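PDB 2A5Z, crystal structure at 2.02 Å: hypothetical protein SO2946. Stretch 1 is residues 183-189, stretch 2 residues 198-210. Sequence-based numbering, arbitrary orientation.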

ATOM      1  N   THR C 183     -10.573  16.293  23.210  1.00 16.11           N
ATOM      2  CA  THR C 183     -11.337  17.100  22.254  1.00 16.14           C
ATOM      3  C   THR C 183     -10.782  16.917  20.852  1.00 16.12           C
ATOM      4  O   THR C 183      -9.567  16.874  20.665  1.00 16.09           O
ATOM      5  CB  THR C 183     -11.314  18.594  22.645  1.00 16.31           C
ATOM      6  OG1 THR C 183     -11.882  18.746  23.950  1.00 16.37           O
ATOM      7  CG2 THR C 183     -12.108  19.462  21.645  1.00 16.91           C
ATOM      8  N   TRP C 184     -11.684  16.821  19.877  1.00 16.39           N
ATOM      9  CA  TRP C 184     -11.312  16.704  18.469  1.00 16.40           C
ATOM     10  C   TRP C 184     -11.110  18.063  17.830  1.00 16.90           C
ATOM     11  O   TRP C 184     -11.948  18.956  17.985  1.00 16.80           O
ATOM     12  CB  TRP C 184     -12.386  15.920  17.711  1.00 16.80           C
ATOM     13  CG  TRP C 184     -12.311  14.468  17.987  1.00 16.51           C
ATOM     14  CD1 TRP C 184     -13.094  13.748  18.853  1.00 17.18           C
ATOM     15  CD2 TRP C 184     -11.385  13.539  17.411  1.00 16.09           C
ATOM     16  NE1 TRP C 184     -12.713  12.425  18.840  1.00 16.57           N
ATOM     17  CE2 TRP C 184     -11.664  12.270  17.968  1.00 16.38           C
ATOM     18  CE3 TRP C 184     -10.348  13.656  16.474  1.00 16.52           C
ATOM     19  CZ2 TRP C 184     -10.940  11.120  17.619  1.00 17.27           C
ATOM     20  CZ3 TRP C 184      -9.622  12.518  16.133  1.00 16.67           C
ATOM     21  CH2 TRP C 184      -9.926  11.263  16.703  1.00 17.30           C
ATOM     22  N   TYR C 185      -9.997  18.204  17.110  1.00 16.81           N
ATOM     23  CA  TYR C 185      -9.596  19.459  16.467  1.00 16.72           C
ATOM     24  C   TYR C 185      -9.207  19.163  15.023  1.00 17.05           C
ATOM     25  O   TYR C 185      -8.904  18.017  14.681  1.00 17.18           O
ATOM     26  CB  TYR C 185      -8.389  20.085  17.190  1.00 16.02           C
ATOM     27  CG  TYR C 185      -8.678  20.643  18.563  1.00 15.45           C
ATOM     28  CD1 TYR C 185      -9.322  21.872  18.714  1.00 15.21           C
ATOM     29  CD2 TYR C 185      -8.311  19.946  19.714  1.00 15.27           C
ATOM     30  CE1 TYR C 185      -9.606  22.390  19.980  1.00 15.58           C
ATOM     31  CE2 TYR C 185      -8.581  20.459  20.992  1.00 15.06           C
ATOM     32  CZ  TYR C 185      -9.229  21.680  21.111  1.00 14.98           C
ATOM     33  OH  TYR C 185      -9.496  22.199  22.354  1.00 15.53           O
ATOM     34  N   ILE C 186      -9.217  20.191  14.180  1.00 17.76           N
ATOM     35  CA  ILE C 186      -8.699  20.077  12.815  1.00 18.36           C
ATOM     36  C   ILE C 186      -7.626  21.153  12.637  1.00 18.97           C
ATOM     37  O   ILE C 186      -7.779  22.271  13.128  1.00 19.20           O
ATOM     38  CB  ILE C 186      -9.830  20.239  11.745  1.00 18.53           C
ATOM     39  CG1 ILE C 186     -11.047  19.372  12.096  1.00 18.53           C
ATOM     40  CG2 ILE C 186      -9.311  19.922  10.317  1.00 18.87           C
ATOM     41  CD1 ILE C 186     -12.319  19.713  11.327  1.00 18.28           C
ATOM     42  N   CYS C 187      -6.515  20.800  11.993  1.00 19.41           N
ATOM     43  CA  CYS C 187      -5.502  21.784  11.639  1.00 19.39           C
ATOM     44  C   CYS C 187      -5.153  21.688  10.158  1.00 19.46           C
ATOM     45  O   CYS C 187      -4.896  20.595   9.633  1.00 19.16           O
ATOM     46  CB  CYS C 187      -4.234  21.635  12.492  1.00 19.36           C
ATOM     47  SG  CYS C 187      -2.862  22.721  11.972  1.00 20.79           S
ATOM     48  N   LYS C 188      -5.164  22.840   9.496  1.00 19.19           N
ATOM     49  CA  LYS C 188      -4.650  22.959   8.144  1.00 19.74           C
ATOM     50  C   LYS C 188      -3.340  23.753   8.143  1.00 19.48           C
ATOM     51  O   LYS C 188      -3.251  24.844   8.715  1.00 19.50           O
ATOM     52  CB  LYS C 188      -5.693  23.595   7.223  1.00 19.82           C
ATOM     53  CG  LYS C 188      -5.256  23.726   5.765  1.00 21.82           C
ATOM     54  CD  LYS C 188      -6.455  23.775   4.826  1.00 24.80           C
ATOM     55  CE  LYS C 188      -7.375  24.945   5.111  1.00 25.72           C
ATOM     56  NZ  LYS C 188      -8.249  25.191   3.938  1.00 28.12           N
ATOM     57  N   PHE C 189      -2.323  23.167   7.524  1.00 19.00           N
ATOM     58  CA  PHE C 189      -1.040  23.812   7.322  1.00 18.66           C
ATOM     59  C   PHE C 189      -0.965  24.155   5.823  1.00 18.43           C
ATOM     60  O   PHE C 189      -1.248  23.315   4.974  1.00 18.23           O
ATOM     61  CB  PHE C 189       0.090  22.870   7.779  1.00 18.44           C
ATOM     62  CG  PHE C 189       1.483  23.361   7.446  1.00 18.77           C
ATOM     63  CD1 PHE C 189       2.302  23.881   8.437  1.00 18.84           C
ATOM     64  CD2 PHE C 189       1.976  23.283   6.138  1.00 20.13           C
ATOM     65  CE1 PHE C 189       3.594  24.327   8.140  1.00 18.88           C
ATOM     66  CE2 PHE C 189       3.256  23.735   5.822  1.00 19.65           C
ATOM     67  CZ  PHE C 189       4.068  24.253   6.823  1.00 19.64           C
ATOM     68  N   LYS C 198       1.061  29.240   6.658  1.00 16.98           N
ATOM     69  CA  LYS C 198      -0.082  29.614   7.465  1.00 17.00           C
ATOM     70  C   LYS C 198      -0.644  28.351   8.090  1.00 17.35           C
ATOM     71  O   LYS C 198      -0.805  27.336   7.403  1.00 17.33           O
ATOM     72  CB  LYS C 198      -1.139  30.318   6.609  1.00 16.79           C
ATOM     73  CG  LYS C 198      -2.401  30.724   7.370  1.00 17.93           C
ATOM     74  CD  LYS C 198      -3.262  31.673   6.557  1.00 21.16           C
ATOM     75  CE  LYS C 198      -4.316  32.310   7.457  1.00 23.24           C
ATOM     76  NZ  LYS C 198      -4.906  33.547   6.866  1.00 23.55           N
ATOM     77  N   VAL C 199      -0.899  28.396   9.397  1.00 17.36           N
ATOM     78  CA  VAL C 199      -1.609  27.308  10.082  1.00 17.57           C
ATOM     79  C   VAL C 199      -2.937  27.801  10.628  1.00 17.36           C
ATOM     80  O   VAL C 199      -3.038  28.926  11.131  1.00 17.03           O
ATOM     81  CB  VAL C 199      -0.799  26.635  11.238  1.00 17.40           C
ATOM     82  CG1 VAL C 199       0.280  25.717  10.677  1.00 18.46           C
ATOM     83  CG2 VAL C 199      -0.210  27.669  12.188  1.00 17.31           C
ATOM     84  N   THR C 200      -3.953  26.954  10.519  1.00 17.12           N
ATOM     85  CA  THR C 200      -5.270  27.275  11.051  1.00 17.23           C
ATOM     86  C   THR C 200      -5.786  26.101  11.854  1.00 17.01           C
ATOM     87  O   THR C 200      -5.789  24.964  11.369  1.00 16.99           O
ATOM     88  CB  THR C 200      -6.262  27.633   9.931  1.00 17.07           C
ATOM     89  OG1 THR C 200      -5.710  28.688   9.142  1.00 17.61           O
ATOM     90  CG2 THR C 200      -7.598  28.093  10.508  1.00 17.77           C
ATOM     91  N   LEU C 201      -6.198  26.385  13.084  1.00 16.78           N
ATOM     92  CA  LEU C 201      -6.839  25.403  13.950  1.00 16.74           C
ATOM     93  C   LEU C 201      -8.357  25.617  13.961  1.00 16.97           C
ATOM     94  O   LEU C 201      -8.837  26.749  14.069  1.00 16.96           O
ATOM     95  CB  LEU C 201      -6.269  25.505  15.366  1.00 16.76           C
ATOM     96  CG  LEU C 201      -6.801  24.594  16.466  1.00 17.20           C
ATOM     97  CD1 LEU C 201      -6.234  23.168  16.350  1.00 16.64           C
ATOM     98  CD2 LEU C 201      -6.479  25.218  17.822  1.00 17.89           C
ATOM     99  N   TYR C 202      -9.102  24.523  13.819  1.00 17.02           N
ATOM    100  CA  TYR C 202     -10.555  24.547  13.794  1.00 16.80           C
ATOM    101  C   TYR C 202     -11.112  23.629  14.876  1.00 17.23           C
ATOM    102  O   TYR C 202     -10.427  22.712  15.360  1.00 17.23           O
ATOM    103  CB  TYR C 202     -11.102  24.062  12.443  1.00 16.77           C
ATOM    104  CG  TYR C 202     -10.496  24.685  11.204  1.00 15.77           C
ATOM    105  CD1 TYR C 202     -11.152  25.722  10.531  1.00 17.05           C
ATOM    106  CD2 TYR C 202      -9.292  24.215  10.681  1.00 16.29           C
ATOM    107  CE1 TYR C 202     -10.617  26.287   9.368  1.00 16.58           C
ATOM    108  CE2 TYR C 202      -8.734  24.780   9.521  1.00 17.16           C
ATOM    109  CZ  TYR C 202      -9.406  25.814   8.872  1.00 16.56           C
ATOM    110  OH  TYR C 202      -8.864  26.375   7.741  1.00 15.74           O
ATOM    111  N   SER C 203     -12.371  23.862  15.231  1.00 17.60           N
ATOM    112  CA  SER C 203     -13.119  22.915  16.048  1.00 18.16           C
ATOM    113  C   SER C 203     -13.493  21.711  15.175  1.00 18.57           C
ATOM    114  O   SER C 203     -13.293  21.730  13.949  1.00 18.10           O
ATOM    115  CB  SER C 203     -14.385  23.582  16.579  1.00 18.00           C
ATOM    116  OG  SER C 203     -15.327  23.721  15.531  1.00 19.23           O
ATOM    117  N   ASP C 204     -14.057  20.677  15.796  1.00 19.02           N
ATOM    118  CA  ASP C 204     -14.465  19.471  15.067  1.00 19.51           C
ATOM    119  C   ASP C 204     -15.604  19.713  14.059  1.00 19.65           C
ATOM    120  O   ASP C 204     -15.862  18.870  13.201  1.00 19.98           O
ATOM    121  CB  ASP C 204     -14.840  18.346  16.042  1.00 19.71           C
ATOM    122  CG  ASP C 204     -14.679  16.962  15.430  1.00 20.15           C
ATOM    123  OD1 ASP C 204     -13.908  16.819  14.452  1.00 20.93           O
ATOM    124  OD2 ASP C 204     -15.303  16.006  15.947  1.00 20.31           O
ATOM    125  N   SER C 205     -16.277  20.859  14.159  1.00 19.82           N
ATOM    126  CA  SER C 205     -17.288  21.234  13.164  1.00 20.14           C
ATOM    127  C   SER C 205     -16.772  22.231  12.108  1.00 19.91           C
ATOM    128  O   SER C 205     -17.554  22.762  11.318  1.00 20.06           O
ATOM    129  CB  SER C 205     -18.559  21.750  13.844  1.00 20.17           C
ATOM    130  OG  SER C 205     -18.266  22.825  14.709  1.00 22.08           O
ATOM    131  N   GLY C 206     -15.458  22.463  12.094  1.00 19.56           N
ATOM    132  CA  GLY C 206     -14.818  23.314  11.088  1.00 19.07           C
ATOM    133  C   GLY C 206     -14.873  24.809  11.359  1.00 19.19           C
ATOM    134  O   GLY C 206     -14.607  25.613  10.471  1.00 18.78           O
ATOM    135  N   THR C 207     -15.212  25.185  12.590  1.00 18.80           N
ATOM    136  CA  THR C 207     -15.236  26.590  12.993  1.00 18.71           C
ATOM    137  C   THR C 207     -13.816  27.058  13.305  1.00 17.80           C
ATOM    138  O   THR C 207     -13.114  26.414  14.073  1.00 17.65           O
ATOM    139  CB  THR C 207     -16.160  26.784  14.219  1.00 18.60           C
ATOM    140  OG1 THR C 207     -17.477  26.354  13.872  1.00 19.41           O
ATOM    141  CG2 THR C 207     -16.220  28.249  14.650  1.00 19.92           C
ATOM    142  N   GLN C 208     -13.385  28.166  12.703  1.00 17.33           N
ATOM    143  CA  GLN C 208     -12.017  28.632  12.927  1.00 17.00           C
ATOM    144  C   GLN C 208     -11.826  29.111  14.366  1.00 16.76           C
ATOM    145  O   GLN C 208     -12.598  29.920  14.868  1.00 16.38           O
ATOM    146  CB  GLN C 208     -11.587  29.711  11.928  1.00 16.87           C
ATOM    147  CG  GLN C 208     -10.137  30.162  12.134  1.00 16.94           C
ATOM    148  CD  GLN C 208      -9.609  31.022  11.012  1.00 17.42           C
ATOM    149  OE1 GLN C 208      -9.711  30.670   9.834  1.00 17.77           O
ATOM    150  NE2 GLN C 208      -9.031  32.157  11.372  1.00 18.19           N
ATOM    151  N   LEU C 209     -10.782  28.589  15.003  1.00 16.87           N
ATOM    152  CA  LEU C 209     -10.467  28.879  16.402  1.00 16.74           C
ATOM    153  C   LEU C 209      -9.208  29.731  16.530  1.00 16.86           C
ATOM    154  O   LEU C 209      -9.096  30.559  17.437  1.00 16.67           O
ATOM    155  CB  LEU C 209     -10.272  27.568  17.182  1.00 16.82           C
ATOM    156  CG  LEU C 209     -11.487  26.665  17.432  1.00 16.35           C
ATOM    157  CD1 LEU C 209     -11.062  25.404  18.209  1.00 14.87           C
ATOM    158  CD2 LEU C 209     -12.590  27.419  18.166  1.00 15.26           C
ATOM    159  N   TYR C 210      -8.257  29.510  15.622  1.00 16.27           N
ATOM    160  CA  TYR C 210      -6.953  30.145  15.707  1.00 16.13           C
ATOM    161  C   TYR C 210      -6.299  30.084  14.333  1.00 16.22           C
ATOM    162  O   TYR C 210      -6.471  29.102  13.618  1.00 16.31           O
ATOM    163  CB  TYR C 210      -6.094  29.381  16.725  1.00 15.81           C
ATOM    164  CG  TYR C 210      -4.661  29.847  16.845  1.00 16.04           C
ATOM    165  CD1 TYR C 210      -4.317  30.880  17.716  1.00 16.43           C
ATOM    166  CD2 TYR C 210      -3.641  29.244  16.092  1.00 16.70           C
ATOM    167  CE1 TYR C 210      -2.993  31.310  17.837  1.00 17.18           C
ATOM    168  CE2 TYR C 210      -2.311  29.661  16.209  1.00 16.17           C
ATOM    169  CZ  TYR C 210      -1.998  30.697  17.083  1.00 16.26           C
ATOM    170  OH  TYR C 210      -0.694  31.117  17.210  1.00 15.39           O
TER
HETATM  171  O   HOH W   1     -13.709  20.789  18.760  1.00 13.33           O
HETATM  172  O   HOH W   2     -11.217  16.343  14.111  1.00 18.61           O
HETATM  173  O   HOH W   3      -4.230  27.434   6.990  1.00 14.29           O

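Where this antiparallel pair of strands comes apart, water takes over the pairing. Trp-184 O and Asp-204 N lie 3.5 Å apart at an angle too poor for a hydrogen bond, and a water beside the pair bridges the two atoms: water 1 donates to Trp-184 O and accepts from Asp-204 N, its oxygen 2.7 Å from Trp-184 O and 3.0 Å from Asp-204 N. A second bridge follows at once, with water 2 donating both to Tyr-185 O and to Asp-204 OD1; the oxygen of water 2 is 2.9 Å from Tyr-185 O and 2.8 Å from Asp-204 OD1. The Asp-204 side chain also packs directly, its CG 3.4 Å from Trp-184 CB. The example illustrates a general principle: where direct pairing lapses at the end of a ladder, water can link the backbone and side-chain groups left facing one another.

A type I turn runs from Ser-203 to Gly-206. Gly-206 N donates to Ser-203 O (2.9 Å), and Thr-207 N donates to Ser-203 OG (3.3 Å). Gly-206 has a phi of 83°, a value that favours glycine. The turn stays within reach of the first strand through Ile-186, whose CD1 lies 3.4 Å from Ser-203 O and 4.2 Å from Gly-206 N.

Beyond the frayed end the ladder is regular. Ile-186 N donates to Tyr-202 O (3.0 Å, 172°) and Tyr-202 N returns a bond to Ile-186 O (2.7 Å); two residues on, Lys-188 N to Thr-200 O and Thr-200 N to Lys-188 O are each 2.9 Å. Between these closed pairs the strands draw nearer, with Cys-187 CA 4.5 Å from Leu-201 CA, and the carbonyls also meet alpha carbons: Cys-187 CA approaches Thr-200 O at 3.2 Å and Leu-201 CA approaches Ile-186 O at 3.4 Å.

Alternation sorts the side chains. Ile-186, Lys-188, Thr-200 and Tyr-202 share one face, where Ile-186 CB and Tyr-202 CB pack at 4.1 Å. The Tyr-202 ring reaches along the sheet so that Lys-188 CB lies at its edge and Lys-188 CE comes 3.3 Å from Tyr-202 OH; the lysine's NZ is hydrogen-bonded elsewhere in the structure. Water 3 joins Lys-188 O, to which it donates, with Thr-200 OG1; the oxygen of water 3 is 3.3 Å from Lys-188 O and 2.9 Å from Thr-200 OG1.

The face bearing Cys-187, Phe-189, Val-199 and Leu-201 is apolar and buried. Phe-189 CD1 meets Val-199 CG1 at 3.5 Å, and Tyr-185 CB touches Leu-201 CD1 at 3.9 Å. Leu-209, on the returning strand, places its CD1 3.8 Å from Tyr-185 CE1, at the ring's edge.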